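Local coordinates for protein F420-reducing hydrogenase, subunit beta (Methanothermobacter marburgensis, PDB 4OMF) that carries FAD and an iron-sulfur cluster and, as the beta subunit of F420-reducing hydrogenase, probably passes electrons from hydrogen to coenzyme F420, at residues C[32-37]-C[66-71]; C[97-102]-C[107-112]; C[145-150]-C[156-161]. All blocks are in the same frame, centred on the assembly; numbering follows the deposited sequence.

How the contacts relate
All three contacts lie round the FAD. Contact 1 packs two helices on the mixed sheet and reaches the cofactor through A71. Contact 2 lies about 17 Å away, centre to centre, in a beta-alpha-beta unit whose strand touches FAD through V100 while T99 and A101 turn to the helix on the other face; I102 borders both FAD and the iron-sulfur cluster. Contact 3 joins the end of helix 140-150 to a separate three-stranded sheet, with its centre about 27 Å from that of contact 1 and 29 Å from that of contact 2, beyond the chain's centre from the latter. The side chain of M161 nevertheless lies about 8 Å from the FAD.

Contact 1: C[32-37]-C[66-71]; sequences LLAYAL and DELKAA. With FAD (flavin-adenine dinucleotide), chain R.
Beside the adenosine ribose of the FAD, two antiparallel helices meet where L68 of 66-71 reaches across to L33, A34 and L37 of 32-37. The short axes run at 168° to each other and approach to 9.8 Å, a spacing that one leucine can bridge. L68 has CG anti to its own carbonyl carbon (chi1 -70°), and this sends its branched end to the neighbouring helix. Its CD1 does most of the touching: it sits 3.6 Å from A34 N, pressed against the backbone, and its distance to L33 CB is 3.9 Å. Alanine suits this place because its short side chain lets the leucine methyl come down on the main chain. Where L33 and L68 meet, their side chains are at about a right angle, and L33 CD1 lies 4.2 Å from L68 CD2. L37 comes in obliquely from the next turn of the helix, with its CD2 4.1 Å from L68 CD1. The pair forms a layer of helices over the mixed sheet. L33, L68 and A71 all rest on V47 of strand 44-51, so the leucines pack apolar side chains between the two helices and the strand. K69, which takes no part in the leucine packing, forms a salt bridge with E18. A few residues on from L68, A71 reaches the adenosine half of the cofactor: A71 O approaches FAD C2B to 3.1 Å, and A71 CB lies 3.7 Å from the ribose hydroxyl O2B. A small residue probably suits this place, since the main chain runs close beside the sugar.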
loop_
_atom_site.group_PDB
_atom_site.type_symbol
_atom_site.label_atom_id
_atom_site.label_comp_id
_atom_site.label_asym_id
_atom_site.label_seq_id
_atom_site.Cartn_x
_atom_site.Cartn_y
_atom_site.Cartn_z
ATOM N N LEU C 32 26.080 20.144 -27.394
ATOM C CA LEU C 32 24.850 20.835 -27.754
ATOM C C LEU C 32 24.122 21.399 -26.538
ATOM O O LEU C 32 23.615 22.532 -26.584
ATOM C CB LEU C 32 23.923 19.905 -28.524
ATOM C CG LEU C 32 22.765 20.585 -29.250
ATOM C CD1 LEU C 32 23.256 21.631 -30.253
ATOM C CD2 LEU C 32 21.938 19.508 -29.932
ATOM N N LEU C 33 24.094 20.638 -25.444
ATOM C CA LEU C 33 23.494 21.125 -24.206
ATOM C C LEU C 33 24.309 22.295 -23.679
ATOM O O LEU C 33 23.759 23.272 -23.161
ATOM C CB LEU C 33 23.409 20.015 -23.141
ATOM C CG LEU C 33 22.389 18.915 -23.473
ATOM C CD1 LEU C 33 22.494 17.770 -22.456
ATOM C CD2 LEU C 33 20.984 19.468 -23.537
ATOM N N ALA C 34 25.625 22.207 -23.823
ATOM C CA ALA C 34 26.489 23.292 -23.342
ATOM C C ALA C 34 26.257 24.561 -24.152
ATOM O O ALA C 34 26.241 25.665 -23.611
ATOM C CB ALA C 34 27.962 22.888 -23.404
ATOM N N TYR C 35 26.073 24.402 -25.458
ATOM C CA TYR C 35 25.828 25.548 -26.318
ATOM C C TYR C 35 24.486 26.195 -25.962
ATOM O O TYR C 35 24.387 27.425 -25.844
ATOM C CB TYR C 35 25.832 25.134 -27.790
ATOM C CG TYR C 35 25.365 26.238 -28.690
ATOM C CD1 TYR C 35 26.189 27.326 -28.940
ATOM C CD2 TYR C 35 24.103 26.211 -29.273
ATOM C CE1 TYR C 35 25.786 28.355 -29.753
ATOM C CE2 TYR C 35 23.684 27.247 -30.091
ATOM C CZ TYR C 35 24.539 28.316 -30.324
ATOM O OH TYR C 35 24.159 29.362 -31.127
ATOM N N ALA C 36 23.458 25.364 -25.829
ATOM C CA ALA C 36 22.114 25.851 -25.486
ATOM C C ALA C 36 22.113 26.573 -24.140
ATOM O O ALA C 36 21.467 27.615 -23.975
ATOM C CB ALA C 36 21.119 24.693 -25.473
ATOM N N LEU C 37 22.848 26.019 -23.175
ATOM C CA LEU C 37 22.979 26.655 -21.855
ATOM C C LEU C 37 23.665 28.024 -21.964
ATOM O O LEU C 37 23.154 29.033 -21.456
ATOM C CB LEU C 37 23.747 25.734 -20.907
ATOM C CG LEU C 37 23.913 26.195 -19.460
ATOM C CD1 LEU C 37 22.555 26.328 -18.773
ATOM C CD2 LEU C 37 24.808 25.230 -18.699
ATOM N N ASP C 66 30.468 22.705 -16.570
ATOM C CA ASP C 66 31.209 21.736 -15.759
ATOM C C ASP C 66 30.343 20.529 -15.388
ATOM O O ASP C 66 30.803 19.390 -15.462
ATOM C CB ASP C 66 31.752 22.385 -14.483
ATOM C CG ASP C 66 33.047 23.152 -14.713
ATOM O OD1 ASP C 66 33.586 23.123 -15.845
ATOM O OD2 ASP C 66 33.532 23.773 -13.744
ATOM N N GLU C 67 29.092 20.773 -14.997
ATOM C CA GLU C 67 28.216 19.680 -14.605
ATOM C C GLU C 67 27.801 18.832 -15.807
ATOM O O GLU C 67 27.638 17.603 -15.694
ATOM C CB GLU C 67 26.974 20.211 -13.881
ATOM C CG GLU C 67 27.248 20.664 -12.468
ATOM C CD GLU C 67 26.052 21.381 -11.838
ATOM O OE1 GLU C 67 25.286 22.037 -12.577
ATOM O OE2 GLU C 67 25.892 21.294 -10.602
ATOM N N LEU C 68 27.631 19.484 -16.954
ATOM C CA LEU C 68 27.329 18.752 -18.193
ATOM C C LEU C 68 28.502 17.851 -18.548
ATOM O O LEU C 68 28.329 16.689 -18.917
ATOM C CB LEU C 68 27.046 19.718 -19.339
ATOM C CG LEU C 68 25.730 20.482 -19.223
ATOM C CD1 LEU C 68 25.608 21.573 -20.317
ATOM C CD2 LEU C 68 24.568 19.512 -19.287
ATOM N N LYS C 69 29.695 18.416 -18.470
ATOM C CA LYS C 69 30.910 17.671 -18.782
ATOM C C LYS C 69 31.094 16.492 -17.823
ATOM O O LYS C 69 31.542 15.420 -18.225
ATOM C CB LYS C 69 32.125 18.589 -18.718
ATOM C CG LYS C 69 32.238 19.507 -19.913
ATOM C CD LYS C 69 33.468 20.377 -19.815
ATOM C CE LYS C 69 33.441 21.487 -20.852
ATOM N NZ LYS C 69 34.517 22.491 -20.585
ATOM N N ALA C 70 30.749 16.687 -16.554
ATOM C CA ALA C 70 30.885 15.594 -15.574
ATOM C C ALA C 70 29.950 14.412 -15.863
ATOM O O ALA C 70 30.163 13.296 -15.346
ATOM C CB ALA C 70 30.640 16.114 -14.156
ATOM N N ALA C 71 28.929 14.644 -16.688
ATOM C CA ALA C 71 27.961 13.609 -17.034
ATOM C C ALA C 71 28.292 12.913 -18.375
ATOM O O ALA C 71 27.634 11.938 -18.757
ATOM C CB ALA C 71 26.554 14.199 -17.095
HETATM P PA FAD R . 28.512 12.692 -24.498
HETATM O O1A FAD R . 29.447 11.565 -24.142
HETATM O O2A FAD R . 28.970 14.106 -24.704
HETATM O O5B FAD R . 27.376 12.731 -23.382
HETATM C C5B FAD R . 26.675 11.497 -23.171
HETATM C C4B FAD R . 25.318 11.842 -22.554
HETATM O O4B FAD R . 24.563 10.641 -22.384
HETATM C C3B FAD R . 25.509 12.473 -21.180
HETATM O O3B FAD R . 24.738 13.676 -21.040
HETATM C C2B FAD R . 24.974 11.406 -20.234
HETATM O O2B FAD R . 24.333 12.009 -19.099
HETATM C C1B FAD R . 23.989 10.629 -21.087
HETATM N N9A FAD R . 23.874 9.245 -20.595
HETATM C C8A FAD R . 24.897 8.396 -20.390
HETATM N N7A FAD R . 24.443 7.199 -19.950
HETATM C C5A FAD R . 23.087 7.300 -19.878
HETATM C C6A FAD R . 21.982 6.405 -19.466
HETATM N N6A FAD R . 22.222 5.143 -19.022
HETATM N N1A FAD R . 20.735 6.894 -19.554
HETATM C C2A FAD R . 20.470 8.156 -19.956
HETATM N N3A FAD R . 21.425 9.037 -20.335
HETATM C C4A FAD R . 22.725 8.650 -20.310
HETATM N N1 FAD R . 24.601 4.425 -29.516
HETATM C C2 FAD R . 24.372 3.798 -30.738
HETATM O O2 FAD R . 24.911 4.264 -31.762
HETATM N N3 FAD R . 23.592 2.651 -30.773
HETATM C C4 FAD R . 23.002 2.157 -29.627
HETATM O O4 FAD R . 22.275 1.143 -29.711
HETATM C C4X FAD R . 23.735 2.359 -28.398
HETATM N N5 FAD R . 23.143 1.718 -27.196
HETATM C C5X FAD R . 22.935 2.671 -26.098
HETATM C C6 FAD R . 22.321 2.125 -24.959
HETATM C C7 FAD R . 22.264 2.868 -23.773
HETATM C C7M FAD R . 21.589 2.291 -22.537
HETATM C C8 FAD R . 22.843 4.136 -23.755
HETATM C C8M FAD R . 22.852 5.036 -22.534
HETATM C C9 FAD R . 23.474 4.684 -24.892
HETATM C C9A FAD R . 23.607 3.912 -26.052
HETATM N N10 FAD R . 24.149 4.489 -27.229
HETATM C C10 FAD R . 24.353 3.720 -28.360
HETATM C "C1'" FAD R . 24.469 5.925 -27.359
HETATM C "C2'" FAD R . 25.908 6.271 -27.076
HETATM O "O2'" FAD R . 26.595 5.332 -26.384
HETATM C "C3'" FAD R . 26.077 7.559 -26.715
HETATM O "O3'" FAD R . 25.627 7.840 -25.468
HETATM C "C4'" FAD R . 25.739 8.614 -27.756
HETATM O "O4'" FAD R . 26.411 8.369 -29.010
HETATM C "C5'" FAD R . 26.066 10.019 -27.239
HETATM O "O5'" FAD R . 27.468 10.232 -27.284
HETATM P P FAD R . 28.084 11.708 -27.231
HETATM O O1P FAD R . 27.340 12.526 -28.264
HETATM O O2P FAD R . 29.579 11.634 -27.328
HETATM O O3P FAD R . 27.608 12.231 -25.765
#

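Contact 2: C[97-102]-C[107-112]; sequences LGTVAI and MGIRKM. With KEN (N,N-dimethylmethanamine), chain P.
I109 pushes its far methyl, CD1, against T99 and A101, and these three buried residues make the packed part of the contact. I109 CD1 lies 4.0 Å from T99 CG2, the two side chains meeting tip to tip, while A101 CB is 4.3 Å away from the same methyl. The backbones stay well apart, with A101 CA and I109 CA 9.0 Å from each other, and the long arm of isoleucine, ending in CD1, is well suited to span the distance. T99 divides its two branches by chemistry: OG1, anti to the backbone N (chi1 -170°), serves V46 O in the adjacent strand, which leaves CG2 in the crowded position, facing the helix. Strand 97-101 and helix 103-114 are the first two elements of a beta-alpha-beta unit that continues into strand 126-132. I109 also touches I126 and L129 of that last strand, and V100, turned to the other face of the sheet, meets FAD. Away from this apolar core the contact thins out: M107 is partly exposed and packs on an aromatic side chain of another protein chain. R110, one position further round the helix, bends at chi2 (-50°) to bring its guanidinium beside the bound N,N-dimethylmethanamine, whose methyl CC1 lies in the guanidinium plane, at its edge. The group is held by L202 O at NE, D204 at NH1 and Q113 at NH2. A leucine here would probably deprive D204 of this salt-bridge partner and L202 O and Q113 of their N-H donors, and remove the flat edge beside the ligand's CC1.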
loop_
_atom_site.group_PDB
_atom_site.type_symbol
_atom_site.label_atom_id
_atom_site.label_comp_id
_atom_site.label_asym_id
_atom_site.label_seq_id
_atom_site.Cartn_x
_atom_site.Cartn_y
_atom_site.Cartn_z
ATOM N N LEU C 97 14.054 24.085 -20.336
ATOM C CA LEU C 97 14.725 22.876 -19.911
ATOM C C LEU C 97 15.257 22.052 -21.080
ATOM O O LEU C 97 14.583 21.899 -22.105
ATOM C CB LEU C 97 13.757 22.023 -19.077
ATOM C CG LEU C 97 14.323 20.758 -18.418
ATOM C CD1 LEU C 97 15.481 21.119 -17.506
ATOM C CD2 LEU C 97 13.222 20.031 -17.641
ATOM N N GLY C 98 16.446 21.487 -20.903
ATOM C CA GLY C 98 16.975 20.507 -21.837
ATOM C C GLY C 98 17.057 19.134 -21.186
ATOM O O GLY C 98 17.022 19.014 -19.956
ATOM N N THR C 99 17.164 18.077 -21.997
ATOM C CA THR C 99 17.462 16.778 -21.406
ATOM C C THR C 99 18.033 15.852 -22.457
ATOM O O THR C 99 17.919 16.112 -23.657
ATOM C CB THR C 99 16.205 16.118 -20.765
ATOM O OG1 THR C 99 16.614 14.968 -20.004
ATOM C CG2 THR C 99 15.201 15.706 -21.839
ATOM N N VAL C 100 18.663 14.784 -21.998
ATOM C CA VAL C 100 19.091 13.721 -22.887
ATOM C C VAL C 100 18.288 12.483 -22.509
ATOM O O VAL C 100 18.009 12.260 -21.316
ATOM C CB VAL C 100 20.612 13.462 -22.781
ATOM C CG1 VAL C 100 21.014 13.216 -21.338
ATOM C CG2 VAL C 100 21.047 12.296 -23.709
ATOM N N ALA C 101 17.890 11.710 -23.521
ATOM C CA ALA C 101 16.992 10.575 -23.302
ATOM C C ALA C 101 17.220 9.473 -24.336
ATOM O O ALA C 101 17.381 9.760 -25.503
ATOM C CB ALA C 101 15.529 11.048 -23.352
ATOM N N ILE C 102 17.225 8.224 -23.893
ATOM C CA ILE C 102 17.139 7.082 -24.804
ATOM C C ILE C 102 15.686 7.005 -25.334
ATOM O O ILE C 102 14.819 7.723 -24.846
ATOM C CB ILE C 102 17.586 5.786 -24.095
ATOM C CG1 ILE C 102 16.802 5.562 -22.793
ATOM C CG2 ILE C 102 19.104 5.845 -23.812
ATOM C CD1 ILE C 102 17.121 4.209 -22.109
ATOM N N MET C 107 9.802 8.631 -25.160
ATOM C CA MET C 107 8.375 8.327 -25.273
ATOM C C MET C 107 7.555 8.776 -24.060
ATOM O O MET C 107 6.474 9.343 -24.201
ATOM C CB MET C 107 8.174 6.831 -25.502
ATOM C CG MET C 107 8.755 6.398 -26.828
ATOM S SD MET C 107 8.666 4.600 -27.037
ATOM C CE MET C 107 10.097 4.322 -28.048
ATOM N N GLY C 108 8.056 8.510 -22.866
ATOM C CA GLY C 108 7.388 8.982 -21.676
ATOM C C GLY C 108 7.268 10.491 -21.669
ATOM O O GLY C 108 6.232 11.028 -21.279
ATOM N N ILE C 109 8.334 11.185 -22.081
ATOM C CA ILE C 109 8.309 12.649 -22.138
ATOM C C ILE C 109 7.285 13.183 -23.159
ATOM O O ILE C 109 6.532 14.098 -22.859
ATOM C CB ILE C 109 9.729 13.221 -22.474
ATOM C CG1 ILE C 109 10.712 12.882 -21.341
ATOM C CG2 ILE C 109 9.676 14.735 -22.779
ATOM C CD1 ILE C 109 12.164 13.117 -21.717
ATOM N N ARG C 110 7.267 12.619 -24.361
ATOM C CA ARG C 110 6.384 13.118 -25.416
ATOM C C ARG C 110 4.934 12.786 -25.053
ATOM O O ARG C 110 4.015 13.561 -25.342
ATOM C CB ARG C 110 6.752 12.520 -26.787
ATOM C CG ARG C 110 8.113 12.944 -27.345
ATOM C CD ARG C 110 8.320 14.451 -27.322
ATOM N NE ARG C 110 9.400 14.841 -28.227
ATOM C CZ ARG C 110 9.946 16.052 -28.252
ATOM N NH1 ARG C 110 10.932 16.323 -29.097
ATOM N NH2 ARG C 110 9.527 16.987 -27.408
ATOM N N LYS C 111 4.736 11.634 -24.415
ATOM C CA LYS C 111 3.401 11.269 -23.958
ATOM C C LYS C 111 2.931 12.275 -22.919
ATOM O O LYS C 111 1.773 12.682 -22.928
ATOM C CB LYS C 111 3.365 9.844 -23.363
ATOM C CG LYS C 111 1.970 9.441 -22.849
ATOM C CD LYS C 111 1.920 7.993 -22.407
ATOM C CE LYS C 111 0.604 7.726 -21.690
ATOM N NZ LYS C 111 0.477 6.287 -21.213
ATOM N N MET C 112 3.839 12.694 -22.040
ATOM C CA MET C 112 3.483 13.672 -21.024
ATOM C C MET C 112 3.099 14.996 -21.671
ATOM O O MET C 112 2.123 15.628 -21.256
ATOM C CB MET C 112 4.641 13.881 -20.027
ATOM C CG MET C 112 4.445 15.067 -19.071
ATOM S SD MET C 112 5.126 16.636 -19.694
ATOM C CE MET C 112 6.892 16.228 -19.797
HETATM C CA1 KEN P . 10.236 20.582 -29.529
HETATM C CB1 KEN P . 8.836 20.519 -27.443
HETATM C CC1 KEN P . 11.099 19.543 -27.388
HETATM N NE1 KEN P . 10.237 20.629 -28.002
#

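Contact 3: C[145-150]-C[156-161]; sequences TFICEK and ELVEKM
The last turn of helix 140-150 packs against the segment 156-161, which leads into strand 160-164, an outer strand of the three-stranded antiparallel sheet within this chain; here I147 meets V158 and M161. I147 divides its work between two branches. Its CG2 presses on V158 CG2 at 3.6 Å, while the longer arm carries CD1 to within 3.8 Å of M161 CE and 4.1 Å of V158 CG2. Both partners cross I147 at about a right angle, so V158 and M161 each lie across I147 and not along it. The isoleucine can make both contacts because CG1 and CG2 diverge at CB. The distance spanned is 8.2 Å between I147 CA and V158 CA. M161 reaches back by an unusual route: CG stands between its backbone N and carbonyl carbon (chi1 56°), and a second bend at chi3 (59°) curls CE round to the helix. Methionine's unbranched, flexible chain suits such a turn. E159 and K160 both face Y171 of strand 167-171, a classic beta bulge. The helix is irregular too, since K150 N reaches T145 O at 2.8 Å in a wider pi-type turn, with E149 N only weakly bonded to that oxygen. Round the apolar trio, V170 and M155 also touch I147, while F146 turns from it into edge-to-face contacts with F138, F168 and Y187. From the strand, M161 O accepts a bond from Q24 NE2 and K160 NZ bonds to Q24 O; the backbone N of the same Q24 is hydrogen-bonded to FAD.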
loop_
_atom_site.group_PDB
_atom_site.type_symbol
_atom_site.label_atom_id
_atom_site.label_comp_id
_atom_site.label_asym_id
_atom_site.label_seq_id
_atom_site.Cartn_x
_atom_site.Cartn_y
_atom_site.Cartn_z
ATOM N N THR C 145 28.395 -8.904 -14.136
ATOM C CA THR C 145 28.709 -10.215 -14.715
ATOM C C THR C 145 29.678 -10.069 -15.893
ATOM O O THR C 145 30.663 -10.796 -15.973
ATOM C CB THR C 145 27.454 -10.965 -15.206
ATOM O OG1 THR C 145 26.593 -11.237 -14.091
ATOM C CG2 THR C 145 27.856 -12.313 -15.847
ATOM N N PHE C 146 29.410 -9.111 -16.777
ATOM C CA PHE C 146 30.302 -8.890 -17.912
ATOM C C PHE C 146 31.702 -8.544 -17.426
ATOM O O PHE C 146 32.682 -9.141 -17.864
ATOM C CB PHE C 146 29.795 -7.761 -18.823
ATOM C CG PHE C 146 28.383 -7.955 -19.326
ATOM C CD1 PHE C 146 27.650 -6.877 -19.784
ATOM C CD2 PHE C 146 27.801 -9.209 -19.355
ATOM C CE1 PHE C 146 26.350 -7.044 -20.245
ATOM C CE2 PHE C 146 26.504 -9.374 -19.803
ATOM C CZ PHE C 146 25.783 -8.296 -20.251
ATOM N N ILE C 147 31.779 -7.582 -16.504
ATOM C CA ILE C 147 33.045 -6.909 -16.168
ATOM C C ILE C 147 33.822 -7.600 -15.041
ATOM O O ILE C 147 35.024 -7.816 -15.161
ATOM C CB ILE C 147 32.767 -5.432 -15.788
ATOM C CG1 ILE C 147 32.346 -4.653 -17.040
ATOM C CG2 ILE C 147 33.974 -4.793 -15.092
ATOM C CD1 ILE C 147 31.636 -3.340 -16.762
ATOM N N CYS C 148 33.124 -7.964 -13.967
ATOM C CA CYS C 148 33.771 -8.566 -12.807
ATOM C C CYS C 148 33.963 -10.071 -12.930
ATOM O O CYS C 148 34.911 -10.618 -12.370
ATOM C CB CYS C 148 32.982 -8.261 -11.532
ATOM S SG CYS C 148 32.710 -6.512 -11.221
ATOM N N GLU C 149 33.059 -10.738 -13.640
ATOM C CA GLU C 149 33.092 -12.198 -13.704
ATOM C C GLU C 149 33.695 -12.653 -15.033
ATOM O O GLU C 149 34.739 -13.293 -15.036
ATOM C CB GLU C 149 31.690 -12.786 -13.512
ATOM C CG GLU C 149 30.991 -12.278 -12.254
ATOM C CD GLU C 149 31.619 -12.785 -10.960
ATOM O OE1 GLU C 149 31.559 -12.051 -9.958
ATOM O OE2 GLU C 149 32.144 -13.917 -10.928
ATOM N N LYS C 150 33.056 -12.323 -16.157
ATOM C CA LYS C 150 33.572 -12.800 -17.441
ATOM C C LYS C 150 34.951 -12.221 -17.785
ATOM O O LYS C 150 35.857 -12.950 -18.205
ATOM C CB LYS C 150 32.587 -12.484 -18.566
ATOM C CG LYS C 150 31.277 -13.264 -18.460
ATOM C CD LYS C 150 30.285 -12.821 -19.504
ATOM C CE LYS C 150 29.203 -13.868 -19.734
ATOM N NZ LYS C 150 29.686 -15.021 -20.571
ATOM N N GLU C 156 35.581 -0.646 -10.805
ATOM C CA GLU C 156 36.479 0.457 -10.523
ATOM C C GLU C 156 37.635 0.533 -11.525
ATOM O O GLU C 156 38.185 1.608 -11.751
ATOM C CB GLU C 156 37.006 0.326 -9.082
ATOM C CG GLU C 156 37.959 1.413 -8.613
ATOM C CD GLU C 156 38.555 1.109 -7.238
ATOM O OE1 GLU C 156 38.783 -0.086 -6.928
ATOM O OE2 GLU C 156 38.787 2.070 -6.470
ATOM N N LEU C 157 38.018 -0.606 -12.114
ATOM C CA LEU C 157 39.094 -0.628 -13.117
ATOM C C LEU C 157 38.639 -0.165 -14.504
ATOM O O LEU C 157 39.475 0.064 -15.374
ATOM C CB LEU C 157 39.698 -2.036 -13.235
ATOM C CG LEU C 157 40.921 -2.336 -12.357
ATOM C CD1 LEU C 157 40.564 -2.219 -10.895
ATOM C CD2 LEU C 157 41.452 -3.724 -12.661
ATOM N N VAL C 158 37.328 -0.041 -14.719
ATOM C CA VAL C 158 36.805 0.383 -16.037
ATOM C C VAL C 158 36.877 1.906 -16.216
ATOM O O VAL C 158 36.258 2.656 -15.449
ATOM C CB VAL C 158 35.351 -0.101 -16.233
ATOM C CG1 VAL C 158 34.749 0.473 -17.509
ATOM C CG2 VAL C 158 35.318 -1.649 -16.249
ATOM N N GLU C 159 37.661 2.364 -17.195
ATOM C CA GLU C 159 37.750 3.790 -17.503
ATOM C C GLU C 159 36.717 4.238 -18.536
ATOM O O GLU C 159 36.318 5.403 -18.553
ATOM C CB GLU C 159 39.159 4.148 -18.000
ATOM C CG GLU C 159 40.205 3.919 -16.919
ATOM C CD GLU C 159 41.583 4.440 -17.275
ATOM O OE1 GLU C 159 41.837 4.731 -18.463
ATOM O OE2 GLU C 159 42.421 4.547 -16.349
ATOM N N LYS C 160 36.295 3.317 -19.396
ATOM C CA LYS C 160 35.274 3.604 -20.415
ATOM C C LYS C 160 34.624 2.279 -20.837
ATOM O O LYS C 160 35.295 1.262 -20.881
ATOM C CB LYS C 160 35.887 4.309 -21.640
ATOM C CG LYS C 160 34.853 4.772 -22.683
ATOM C CD LYS C 160 35.511 5.448 -23.897
ATOM C CE LYS C 160 34.453 6.104 -24.797
ATOM N NZ LYS C 160 35.006 6.614 -26.077
ATOM N N MET C 161 33.334 2.293 -21.150
ATOM C CA MET C 161 32.707 1.129 -21.774
ATOM C C MET C 161 32.111 1.566 -23.114
ATOM O O MET C 161 31.818 2.746 -23.314
ATOM C CB MET C 161 31.645 0.497 -20.859
ATOM C CG MET C 161 30.539 1.446 -20.387
ATOM S SD MET C 161 29.398 0.632 -19.223
ATOM C CE MET C 161 30.500 0.141 -17.899
#